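Local coordinates for MSHA biogenesis protein MshE (PDB 5HTL) that binds cyclic di-GMP with high affinity through its MshEN domain and probably takes part in building the MSHA pilus of Vibrio cholerae, at residues F48-E51 / T52-L55; I19-E22 / A23-E26; P109-L112 / F113-E116; L82-V85 / H86-L90. One frame throughout, in Å; residues are numbered along the deposited sequence.

Contact 1. Residues F48-E51 / T52-L55; sequences FLSE and TQLL. With C2E (9,9'-[(2R,3R,3aS,5S,7aR,9R,10R,10aS,12S,14aR)-3,5,10,12-tetrahydroxy-5,12-dioxidooctahydro-2H,7H-difuro[3,2-d:3',2'-j][1,3,7,9,2,8]tetraoxadiphosphacyclododecine-2,9-diyl]bis(2-amino-1,9-dihydro-6H-purin-6-one)), chain C.
Q53 folds its side chain back over the turn that precedes helix 51-62, its methylene carbons passing S50 OG and its amide ending beside the backbone of L49 and S50. The chain is extended beyond CG, which brings OE1 to 2.8 Å from S50 N. This N-H arrives in the plane of the Q53 amide, on a lone pair of OE1, with an N-H...O angle of 151°. The reciprocal bond runs from Q53 N to S50 OG at 3.1 Å and is straighter, at 165°. S50 can accept it because chi1 of 72° sets OG between its own backbone N and carbonyl carbon, facing the first turn of the helix. At the other end of the amide, Q53 NE2 donates to a water 3.1 Å away, which also lies 2.9 Å from F48 O; the bond to OE1 and the donation from NE2 together favour this rotation of the amide.

L49 supplies the apolar part of the contact, its two methyls parting company. CD1 rests 3.6 Å from Q53 CB, while CD2 reaches L54 CB at 3.9 Å, the L49 and L54 side chains crossing at about a right angle. L54 also faces the ligand: its CD2 stands 3.5 Å from O61 of a guanine of cyclic di-GMP, a base oxygen met here by a methyl group. Helix 39-45 packs on the same leucines through L43 and I44. The two reciprocal bonds of S50 and Q53 make this a capping box, here starting a helix that lines the cyclic di-GMP pocket.

Contact 2. Residues I19-E22 / A23-E26; sequences IVSE and AQLE
A capping box opens helix 22-32, with S21 as the N-cap and Q24 as its partner. Q24 OE1 takes the N-H of S21 at 2.9 Å, and the bond is almost straight at the hydrogen, 173°. Its direction at the acceptor is less regular: the donor stands above the amide plane of Q24, 53° out of it, so no lone pair is met squarely. In return Q24 N donates to S21 OG over a longer 3.3 Å. With chi1 at 79°, the serine hydroxyl swings between its backbone N and carbonyl carbon, and the Q24 chain runs past it, CG and CD each 3.2 Å from OG.

V20 adds an apolar flank, its CB 3.7 Å from Q24 OE1, and it also packs on L14 of helix 10-16. On the outer side, E22 O accepts from E26 N and from a water at 2.9 Å; the water's second link, to E26 OE2, is weak. The carboxylates of E22 and E26 remain 4.8 Å apart between their OE2 atoms, near enough that some mutual repulsion is likely. L25, on the first turn, touches cyclic di-GMP; the paired S21 and Q24 bonds before it are those of a serine–glutamine capping box.

Contact 3. Residues P109-L112 / F113-E116; sequences PADL and FAQE
D111 turns its carboxylate onto the first turn of helix 112-121, where OD2 accepts from A114 N at 3.0 Å and CG lies over A114 CB at 3.4 Å. With CG anti to the backbone N (chi1 -176°), the carboxylate extends beside the carbonyl carbon and reaches forward to the turn. The N-H points well at OD2, with an angle of 168°, but approaches from above the carboxylate plane, 70° out of it. A water donates to OD2 at 2.7 Å and accepts from F113 N at 3.0 Å, bridging the aspartate to the amide one residue earlier. D111 is thus an N-cap that holds one helix-start amide directly and another through water.

L112 and Q115 run alongside each other in a common direction. Trans at chi2, L112 carries CD2 out to 3.5 Å from Q115 OE1, a methyl against the amide oxygen. F113 behaves differently: past CB, which is 3.5 Å from D111 OD2, its ring turns outward from the cap.

F113 and A114 pack on R89 and L90 of helix 84-90, Q115 meets F129 of strand 126-131 and F113 of the second subunit, and P109 touches both I131 of that strand and L62 of helix 51-62.

Contact 4. Residues L82-V85 / H86-L90; sequences LPEV and HARRL
The chains of E84 and R88 are both stretched out, E84 leaving with chi1 -174° and R88 running extended from CG to NE, so the two chains run alongside each other and their charged ends meet. The result is an i to i+4 salt bridge on the first turns of helix 84-90. E84 OE2 receives R88 NE at 2.7 Å on its anti lone pair, nearly in the guanidinium plane and in a fairly straight bond. A weak second bond joins R88 NH2 to the same oxygen, so one carboxylate oxygen serves two nitrogens, with the two planes 45° apart. R88 NH2 also forms a salt bridge with D142 of helix 134-144, and the arginine therefore ties two helices together.

P83 occupies the N-cap position, and its carbonyl oxygen accepts from A87 N at 3.0 Å. L82, just before it, spreads its methyls: CD2 packs on A87 CB at 3.7 Å and CD1 on H86 CB at 3.9 Å. Y145 bonds L82 O through its hydroxyl and packs on E84 and A87.

The H86 imidazole is bordered on two sides. P83 CG stands at its edge, near the ring plane, 4.0 Å from H86 CD2. Over one face, V85 CG2 makes a CH-pi contact, 4.1 Å from the ring centroid and 21° off the normal.

In the fold
From the N terminus, contact 2 starts helix 22-32, contact 1 helix 51-62, contact 4 helix 84-90 and contact 3 helix 112-121. Each joins directly consecutive residues at a helix start; they follow in series, and none encloses or crosses another. Contacts 1 and 2 touch: F48 CD2 packs on Q24 CB at 3.5 Å and L49 CD1 on I19 CG2 at 3.6 Å, joining two capping boxes. Contacts 3 and 4 form the other touching pair, joining helix 112-121 to helix 84-90. Between the pairs, contacts 1 and 3 come within about 7 Å at their nearest atoms, on opposite sides of the chain's centre; contacts 2 and 4, with centres 36 Å apart, mark the extremes.

Contact 1. Residues F48-E51 / T52-L55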
loop_
_atom_site.group_PDB
_atom_site.type_symbol
_atom_site.label_atom_id
_atom_site.label_comp_id
_atom_site.label_asym_id
_atom_site.label_seq_id
_atom_site.Cartn_x
_atom_site.Cartn_y
_atom_site.Cartn_z
ATOM N N PHE A 48 -7.792 7.557 -25.057
ATOM C CA PHE A 48 -6.526 8.191 -24.690
ATOM C C PHE A 48 -5.666 7.306 -23.793
ATOM O O PHE A 48 -4.472 7.563 -23.587
ATOM C CB PHE A 48 -6.807 9.493 -23.955
ATOM C CG PHE A 48 -7.611 10.491 -24.747
ATOM C CD1 PHE A 48 -7.548 10.539 -26.139
ATOM C CD2 PHE A 48 -8.424 11.400 -24.086
ATOM C CE1 PHE A 48 -8.292 11.475 -26.845
ATOM C CE2 PHE A 48 -9.167 12.341 -24.785
ATOM C CZ PHE A 48 -9.102 12.381 -26.161
ATOM N N LEU A 49 -6.289 6.268 -23.245
ATOM C CA LEU A 49 -5.679 5.419 -22.236
ATOM C C LEU A 49 -6.216 4.005 -22.455
ATOM O O LEU A 49 -7.333 3.836 -22.938
ATOM C CB LEU A 49 -6.095 5.921 -20.847
ATOM C CG LEU A 49 -5.452 5.314 -19.600
ATOM C CD1 LEU A 49 -4.001 5.725 -19.463
ATOM C CD2 LEU A 49 -6.222 5.691 -18.347
ATOM N N SER A 50 -5.404 3.000 -22.130
ATOM C CA SER A 50 -5.847 1.604 -22.178
ATOM C C SER A 50 -6.118 1.045 -20.777
ATOM O O SER A 50 -5.715 1.633 -19.764
ATOM C CB SER A 50 -4.792 0.733 -22.844
ATOM O OG SER A 50 -3.677 0.572 -21.991
ATOM N N GLU A 51 -6.786 -0.104 -20.720
ATOM C CA GLU A 51 -7.037 -0.774 -19.446
ATOM C C GLU A 51 -5.751 -1.143 -18.717
ATOM O O GLU A 51 -5.661 -0.991 -17.501
ATOM C CB GLU A 51 -7.908 -2.013 -19.650
ATOM C CG GLU A 51 -9.315 -1.700 -20.139
ATOM C CD GLU A 51 -10.244 -1.162 -19.052
ATOM O OE1 GLU A 51 -11.426 -0.915 -19.367
ATOM O OE2 GLU A 51 -9.811 -0.992 -17.892
ATOM N N THR A 52 -4.757 -1.612 -19.460
ATOM C CA THR A 52 -3.487 -2.010 -18.879
ATOM C C THR A 52 -2.764 -0.795 -18.306
ATOM O O THR A 52 -2.221 -0.842 -17.201
ATOM C CB THR A 52 -2.591 -2.696 -19.923
ATOM O OG1 THR A 52 -3.267 -3.855 -20.441
ATOM C CG2 THR A 52 -1.253 -3.111 -19.308
ATOM N N GLN A 53 -2.761 0.295 -19.066
ATOM C CA GLN A 53 -2.162 1.537 -18.587
ATOM C C GLN A 53 -2.829 2.035 -17.319
ATOM O O GLN A 53 -2.145 2.440 -16.376
ATOM C CB GLN A 53 -2.255 2.628 -19.648
ATOM C CG GLN A 53 -1.313 2.463 -20.815
ATOM C CD GLN A 53 -1.557 3.511 -21.869
ATOM O OE1 GLN A 53 -2.706 3.795 -22.224
ATOM N NE2 GLN A 53 -0.486 4.101 -22.377
ATOM N N LEU A 54 -4.156 2.021 -17.294
ATOM C CA LEU A 54 -4.880 2.417 -16.090
ATOM C C LEU A 54 -4.494 1.563 -14.877
ATOM O O LEU A 54 -4.241 2.099 -13.795
ATOM C CB LEU A 54 -6.390 2.389 -16.321
ATOM C CG LEU A 54 -7.258 2.733 -15.099
ATOM C CD1 LEU A 54 -6.887 4.126 -14.567
ATOM C CD2 LEU A 54 -8.744 2.627 -15.434
ATOM N N LEU A 55 -4.449 0.246 -15.070
ATOM C CA LEU A 55 -4.033 -0.693 -14.034
ATOM C C LEU A 55 -2.658 -0.323 -13.468
ATOM O O LEU A 55 -2.474 -0.192 -12.245
ATOM C CB LEU A 55 -3.988 -2.100 -14.642
ATOM C CG LEU A 55 -3.537 -3.291 -13.798
ATOM C CD1 LEU A 55 -4.675 -3.817 -12.963
ATOM C CD2 LEU A 55 -3.019 -4.384 -14.698
HETATM P P1 C2E C . -7.804 11.053 -7.459
HETATM O O2P C2E C . -6.826 10.704 -8.554
HETATM O O1P C2E C . -7.128 11.659 -6.247
HETATM O "O5'" C2E C . -8.874 12.046 -8.062
HETATM C "C5'" C2E C . -10.033 12.495 -7.417
HETATM C "C4'" C2E C . -10.976 13.195 -8.283
HETATM O "O4'" C2E C . -10.406 14.358 -8.803
HETATM C "C3'" C2E C . -11.367 12.365 -9.474
HETATM O "O3'" C2E C . -12.556 11.662 -9.204
HETATM C "C2'" C2E C . -11.455 13.282 -10.523
HETATM O "O2'" C2E C . -12.816 13.740 -10.675
HETATM C "C1'" C2E C . -10.554 14.412 -10.192
HETATM N N9 C2E C . -9.259 14.235 -10.773
HETATM C C8 C2E C . -8.374 13.257 -10.941
HETATM N N7 C2E C . -7.316 13.807 -11.551
HETATM C C5 C2E C . -7.554 15.136 -11.756
HETATM C C6 C2E C . -6.775 16.143 -12.338
HETATM O O6 C2E C . -5.552 15.867 -12.833
HETATM N N1 C2E C . -7.266 17.386 -12.412
HETATM C C2 C2E C . -8.477 17.656 -11.918
HETATM N N2 C2E C . -8.944 19.003 -12.027
HETATM N N3 C2E C . -9.266 16.722 -11.343
HETATM C C4 C2E C . -8.835 15.444 -11.246
HETATM P P11 C2E C . -12.780 10.183 -9.753
HETATM O O21 C2E C . -14.210 9.743 -9.491
HETATM O O11 C2E C . -12.558 10.218 -11.237
HETATM O O5A C2E C . -11.718 9.191 -9.184
HETATM C C5A C2E C . -11.628 8.904 -7.797
HETATM C C4A C2E C . -10.417 8.257 -7.365
HETATM O O4A C2E C . -10.357 6.890 -7.902
HETATM C C3A C2E C . -9.193 8.909 -7.880
HETATM O O3A C2E C . -8.569 9.767 -6.946
HETATM C C2A C2E C . -8.287 7.812 -8.271
HETATM O O2A C2E C . -7.460 7.390 -7.261
HETATM C C1A C2E C . -9.175 6.677 -8.637
HETATM N N91 C2E C . -9.587 6.540 -10.028
HETATM C C81 C2E C . -9.730 7.494 -10.969
HETATM N N71 C2E C . -10.171 6.938 -12.110
HETATM C C51 C2E C . -10.324 5.609 -11.898
HETATM C C61 C2E C . -10.747 4.517 -12.665
HETATM O O61 C2E C . -11.145 4.658 -13.983
HETATM N N11 C2E C . -10.773 3.303 -12.117
HETATM C C21 C2E C . -10.408 3.114 -10.853
HETATM N N21 C2E C . -10.466 1.791 -10.373
HETATM N N31 C2E C . -10.003 4.121 -10.070
HETATM C C41 C2E C . -9.959 5.370 -10.580
HETATM O O HOH W 1 -1.742 6.649 -23.736
#

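Contact 2. Residues I19-E22 / A23-E26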
loop_
_atom_site.group_PDB
_atom_site.type_symbol
_atom_site.label_atom_id
_atom_site.label_comp_id
_atom_site.label_asym_id
_atom_site.label_seq_id
_atom_site.Cartn_x
_atom_site.Cartn_y
_atom_site.Cartn_z
ATOM N N ILE A 19 1.613 9.952 -20.474
ATOM C CA ILE A 19 0.649 8.942 -20.891
ATOM C C ILE A 19 -0.520 9.591 -21.613
ATOM O O ILE A 19 -0.947 9.128 -22.670
ATOM C CB ILE A 19 0.138 8.130 -19.683
ATOM C CG1 ILE A 19 1.313 7.596 -18.867
ATOM C CG2 ILE A 19 -0.755 7.012 -20.151
ATOM C CD1 ILE A 19 2.276 6.727 -19.664
ATOM N N VAL A 20 -1.050 10.658 -21.026
ATOM C CA VAL A 20 -2.107 11.428 -21.676
ATOM C C VAL A 20 -1.690 12.893 -21.745
ATOM O O VAL A 20 -0.836 13.330 -20.972
ATOM C CB VAL A 20 -3.468 11.280 -20.961
ATOM C CG1 VAL A 20 -3.848 9.795 -20.817
ATOM C CG2 VAL A 20 -3.500 12.015 -19.638
ATOM N N SER A 21 -2.286 13.646 -22.660
ATOM C CA SER A 21 -1.902 15.050 -22.833
ATOM C C SER A 21 -2.759 15.990 -21.983
ATOM O O SER A 21 -3.831 15.615 -21.498
ATOM C CB SER A 21 -1.979 15.449 -24.306
ATOM O OG SER A 21 -3.321 15.713 -24.678
ATOM N N GLU A 22 -2.301 17.222 -21.807
ATOM C CA GLU A 22 -3.050 18.207 -21.034
ATOM C C GLU A 22 -4.438 18.466 -21.605
ATOM O O GLU A 22 -5.407 18.523 -20.860
ATOM C CB GLU A 22 -2.276 19.528 -20.931
ATOM C CG GLU A 22 -1.038 19.472 -20.053
ATOM C CD GLU A 22 -0.562 20.853 -19.640
ATOM O OE1 GLU A 22 0.580 21.224 -19.993
ATOM O OE2 GLU A 22 -1.333 21.568 -18.962
ATOM N N ALA A 23 -4.547 18.621 -22.918
ATOM C CA ALA A 23 -5.848 18.890 -23.520
ATOM C C ALA A 23 -6.801 17.706 -23.371
ATOM O O ALA A 23 -8.001 17.886 -23.190
ATOM C CB ALA A 23 -5.697 19.293 -24.988
ATOM N N GLN A 24 -6.262 16.494 -23.441
ATOM C CA GLN A 24 -7.057 15.284 -23.300
ATOM C C GLN A 24 -7.571 15.147 -21.877
ATOM O O GLN A 24 -8.718 14.737 -21.649
ATOM C CB GLN A 24 -6.200 14.075 -23.648
ATOM C CG GLN A 24 -5.886 13.936 -25.119
ATOM C CD GLN A 24 -4.765 12.939 -25.369
ATOM O OE1 GLN A 24 -4.201 12.370 -24.431
ATOM N NE2 GLN A 24 -4.438 12.728 -26.631
ATOM N N LEU A 25 -6.732 15.516 -20.915
ATOM C CA LEU A 25 -7.159 15.514 -19.521
ATOM C C LEU A 25 -8.326 16.476 -19.324
ATOM O O LEU A 25 -9.334 16.116 -18.720
ATOM C CB LEU A 25 -6.010 15.890 -18.597
ATOM C CG LEU A 25 -6.362 16.014 -17.113
ATOM C CD1 LEU A 25 -7.089 14.772 -16.548
ATOM C CD2 LEU A 25 -5.113 16.298 -16.299
ATOM N N GLU A 26 -8.188 17.695 -19.833
ATOM C CA GLU A 26 -9.250 18.695 -19.709
ATOM C C GLU A 26 -10.529 18.195 -20.380
ATOM O O GLU A 26 -11.625 18.324 -19.832
ATOM C CB GLU A 26 -8.779 20.029 -20.301
ATOM C CG GLU A 26 -7.665 20.690 -19.482
ATOM C CD GLU A 26 -6.883 21.758 -20.237
ATOM O OE1 GLU A 26 -7.120 21.947 -21.448
ATOM O OE2 GLU A 26 -6.017 22.409 -19.610
HETATM O O HOH W 2 -4.739 19.513 -18.209
#

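Contact 3. Residues P109-L112 / F113-E116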
loop_
_atom_site.group_PDB
_atom_site.type_symbol
_atom_site.label_atom_id
_atom_site.label_comp_id
_atom_site.label_asym_id
_atom_site.label_seq_id
_atom_site.Cartn_x
_atom_site.Cartn_y
_atom_site.Cartn_z
ATOM N N PRO A 109 -8.618 -1.246 -5.769
ATOM C CA PRO A 109 -8.229 -0.888 -4.401
ATOM C C PRO A 109 -8.539 0.579 -4.060
ATOM O O PRO A 109 -8.482 0.942 -2.890
ATOM C CB PRO A 109 -6.714 -1.159 -4.379
ATOM C CG PRO A 109 -6.308 -1.230 -5.806
ATOM C CD PRO A 109 -7.482 -1.719 -6.573
ATOM N N ALA A 110 -8.888 1.383 -5.061
ATOM C CA ALA A 110 -9.331 2.765 -4.846
ATOM C C ALA A 110 -10.806 2.851 -4.443
ATOM O O ALA A 110 -11.310 3.932 -4.133
ATOM C CB ALA A 110 -9.076 3.598 -6.092
ATOM N N ASP A 111 -11.494 1.713 -4.443
ATOM C CA ASP A 111 -12.916 1.668 -4.102
ATOM C C ASP A 111 -13.082 1.653 -2.586
ATOM O O ASP A 111 -13.061 0.592 -1.946
ATOM C CB ASP A 111 -13.559 0.429 -4.741
ATOM C CG ASP A 111 -15.075 0.350 -4.529
ATOM O OD1 ASP A 111 -15.719 -0.535 -5.146
ATOM O OD2 ASP A 111 -15.640 1.143 -3.748
ATOM N N LEU A 112 -13.263 2.838 -2.015
ATOM C CA LEU A 112 -13.326 2.978 -0.567
ATOM C C LEU A 112 -14.625 2.446 0.018
ATOM O O LEU A 112 -14.665 2.013 1.167
ATOM C CB LEU A 112 -13.118 4.440 -0.173
ATOM C CG LEU A 112 -11.745 5.000 -0.553
ATOM C CD1 LEU A 112 -11.566 6.419 -0.031
ATOM C CD2 LEU A 112 -10.648 4.088 -0.025
ATOM N N PHE A 113 -15.687 2.479 -0.775
ATOM C CA PHE A 113 -16.949 1.868 -0.381
ATOM C C PHE A 113 -16.730 0.360 -0.193
ATOM O O PHE A 113 -17.125 -0.211 0.823
ATOM C CB PHE A 113 -18.009 2.150 -1.450
ATOM C CG PHE A 113 -19.414 1.865 -1.007
ATOM C CD1 PHE A 113 -20.045 2.686 -0.084
ATOM C CD2 PHE A 113 -20.109 0.790 -1.530
ATOM C CE1 PHE A 113 -21.338 2.431 0.319
ATOM C CE2 PHE A 113 -21.410 0.526 -1.124
ATOM C CZ PHE A 113 -22.019 1.355 -0.205
ATOM N N ALA A 114 -16.067 -0.275 -1.161
ATOM C CA ALA A 114 -15.728 -1.697 -1.038
ATOM C C ALA A 114 -14.736 -1.964 0.097
ATOM O O ALA A 114 -14.838 -2.965 0.791
ATOM C CB ALA A 114 -15.201 -2.254 -2.368
ATOM N N GLN A 115 -13.774 -1.070 0.288
ATOM C CA GLN A 115 -12.785 -1.224 1.349
ATOM C C GLN A 115 -13.436 -1.245 2.719
ATOM O O GLN A 115 -13.069 -2.050 3.578
ATOM C CB GLN A 115 -11.803 -0.061 1.295
ATOM C CG GLN A 115 -10.592 -0.191 2.192
ATOM C CD GLN A 115 -9.530 0.836 1.857
ATOM O OE1 GLN A 115 -9.506 1.929 2.423
ATOM N NE2 GLN A 115 -8.660 0.500 0.914
ATOM N N GLU A 116 -14.395 -0.347 2.922
ATOM C CA GLU A 116 -15.118 -0.280 4.185
ATOM C C GLU A 116 -15.833 -1.599 4.438
ATOM O O GLU A 116 -15.828 -2.126 5.548
ATOM C CB GLU A 116 -16.122 0.871 4.162
ATOM C CG GLU A 116 -16.751 1.175 5.523
ATOM C CD GLU A 116 -15.894 2.101 6.370
ATOM O OE1 GLU A 116 -16.427 2.691 7.333
ATOM O OE2 GLU A 116 -14.690 2.244 6.072
HETATM O O HOH W 3 -15.602 3.858 -3.406
#

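Contact 4. Residues L82-V85 / H86-L90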
loop_
_atom_site.group_PDB
_atom_site.type_symbol
_atom_site.label_atom_id
_atom_site.label_comp_id
_atom_site.label_asym_id
_atom_site.label_seq_id
_atom_site.Cartn_x
_atom_site.Cartn_y
_atom_site.Cartn_z
ATOM N N LEU A 82 -12.652 -15.146 3.377
ATOM C CA LEU A 82 -13.697 -14.277 2.857
ATOM C C LEU A 82 -14.690 -15.156 2.111
ATOM O O LEU A 82 -14.327 -15.823 1.145
ATOM C CB LEU A 82 -13.080 -13.256 1.903
ATOM C CG LEU A 82 -13.973 -12.175 1.301
ATOM C CD1 LEU A 82 -14.526 -11.300 2.397
ATOM C CD2 LEU A 82 -13.180 -11.338 0.310
ATOM N N PRO A 83 -15.953 -15.194 2.567
ATOM C CA PRO A 83 -16.915 -16.047 1.864
ATOM C C PRO A 83 -17.073 -15.627 0.403
ATOM O O PRO A 83 -16.941 -14.434 0.089
ATOM C CB PRO A 83 -18.219 -15.817 2.637
ATOM C CG PRO A 83 -17.772 -15.364 4.000
ATOM C CD PRO A 83 -16.540 -14.546 3.750
ATOM N N GLU A 84 -17.356 -16.599 -0.459
ATOM C CA GLU A 84 -17.438 -16.369 -1.892
ATOM C C GLU A 84 -18.385 -15.234 -2.269
ATOM O O GLU A 84 -18.069 -14.431 -3.146
ATOM C CB GLU A 84 -17.843 -17.645 -2.626
ATOM C CG GLU A 84 -17.792 -17.495 -4.141
ATOM C CD GLU A 84 -18.222 -18.743 -4.868
ATOM O OE1 GLU A 84 -18.357 -19.802 -4.209
ATOM O OE2 GLU A 84 -18.442 -18.665 -6.095
ATOM N N VAL A 85 -19.551 -15.157 -1.629
ATOM C CA VAL A 85 -20.491 -14.106 -2.001
ATOM C C VAL A 85 -19.915 -12.710 -1.766
ATOM O O VAL A 85 -20.162 -11.786 -2.544
ATOM C CB VAL A 85 -21.865 -14.252 -1.295
ATOM C CG1 VAL A 85 -22.593 -15.503 -1.768
ATOM C CG2 VAL A 85 -21.709 -14.260 0.213
ATOM N N HIS A 86 -19.120 -12.562 -0.715
ATOM C CA HIS A 86 -18.504 -11.271 -0.428
ATOM C C HIS A 86 -17.300 -10.990 -1.314
ATOM O O HIS A 86 -17.111 -9.868 -1.776
ATOM C CB HIS A 86 -18.154 -11.175 1.049
ATOM C CG HIS A 86 -19.362 -11.228 1.929
ATOM N ND1 HIS A 86 -20.323 -10.246 1.912
ATOM C CD2 HIS A 86 -19.788 -12.172 2.801
ATOM C CE1 HIS A 86 -21.288 -10.570 2.761
ATOM N NE2 HIS A 86 -20.987 -11.729 3.312
ATOM N N ALA A 87 -16.487 -12.014 -1.556
ATOM C CA ALA A 87 -15.360 -11.888 -2.473
ATOM C C ALA A 87 -15.836 -11.416 -3.848
ATOM O O ALA A 87 -15.287 -10.479 -4.419
ATOM C CB ALA A 87 -14.625 -13.225 -2.576
ATOM N N ARG A 88 -16.882 -12.039 -4.369
ATOM C CA ARG A 88 -17.429 -11.656 -5.664
ATOM C C ARG A 88 -18.034 -10.254 -5.651
ATOM O O ARG A 88 -17.777 -9.476 -6.565
ATOM C CB ARG A 88 -18.431 -12.702 -6.161
ATOM C CG ARG A 88 -17.752 -14.034 -6.507
ATOM C CD ARG A 88 -18.765 -15.044 -7.062
ATOM N NE ARG A 88 -18.155 -16.322 -7.435
ATOM C CZ ARG A 88 -17.574 -16.576 -8.608
ATOM N NH1 ARG A 88 -17.473 -15.633 -9.541
ATOM N NH2 ARG A 88 -17.067 -17.775 -8.852
ATOM N N ARG A 89 -18.792 -9.913 -4.612
ATOM C CA ARG A 89 -19.393 -8.574 -4.518
ATOM C C ARG A 89 -18.342 -7.476 -4.508
ATOM O O ARG A 89 -18.494 -6.449 -5.180
ATOM C CB ARG A 89 -20.258 -8.430 -3.259
ATOM C CG ARG A 89 -20.885 -7.027 -3.104
ATOM C CD ARG A 89 -20.092 -6.182 -2.114
ATOM N NE ARG A 89 -20.406 -4.750 -2.091
ATOM C CZ ARG A 89 -19.760 -3.817 -2.791
ATOM N NH1 ARG A 89 -18.769 -4.150 -3.608
ATOM N NH2 ARG A 89 -20.110 -2.542 -2.680
ATOM N N LEU A 90 -17.269 -7.707 -3.749
ATOM C CA LEU A 90 -16.254 -6.700 -3.481
ATOM C C LEU A 90 -15.110 -6.753 -4.480
ATOM O O LEU A 90 -14.214 -5.896 -4.447
ATOM C CB LEU A 90 -15.703 -6.912 -2.067
ATOM C CG LEU A 90 -16.728 -6.714 -0.951
ATOM C CD1 LEU A 90 -16.175 -7.175 0.390
ATOM C CD2 LEU A 90 -17.110 -5.246 -0.891
#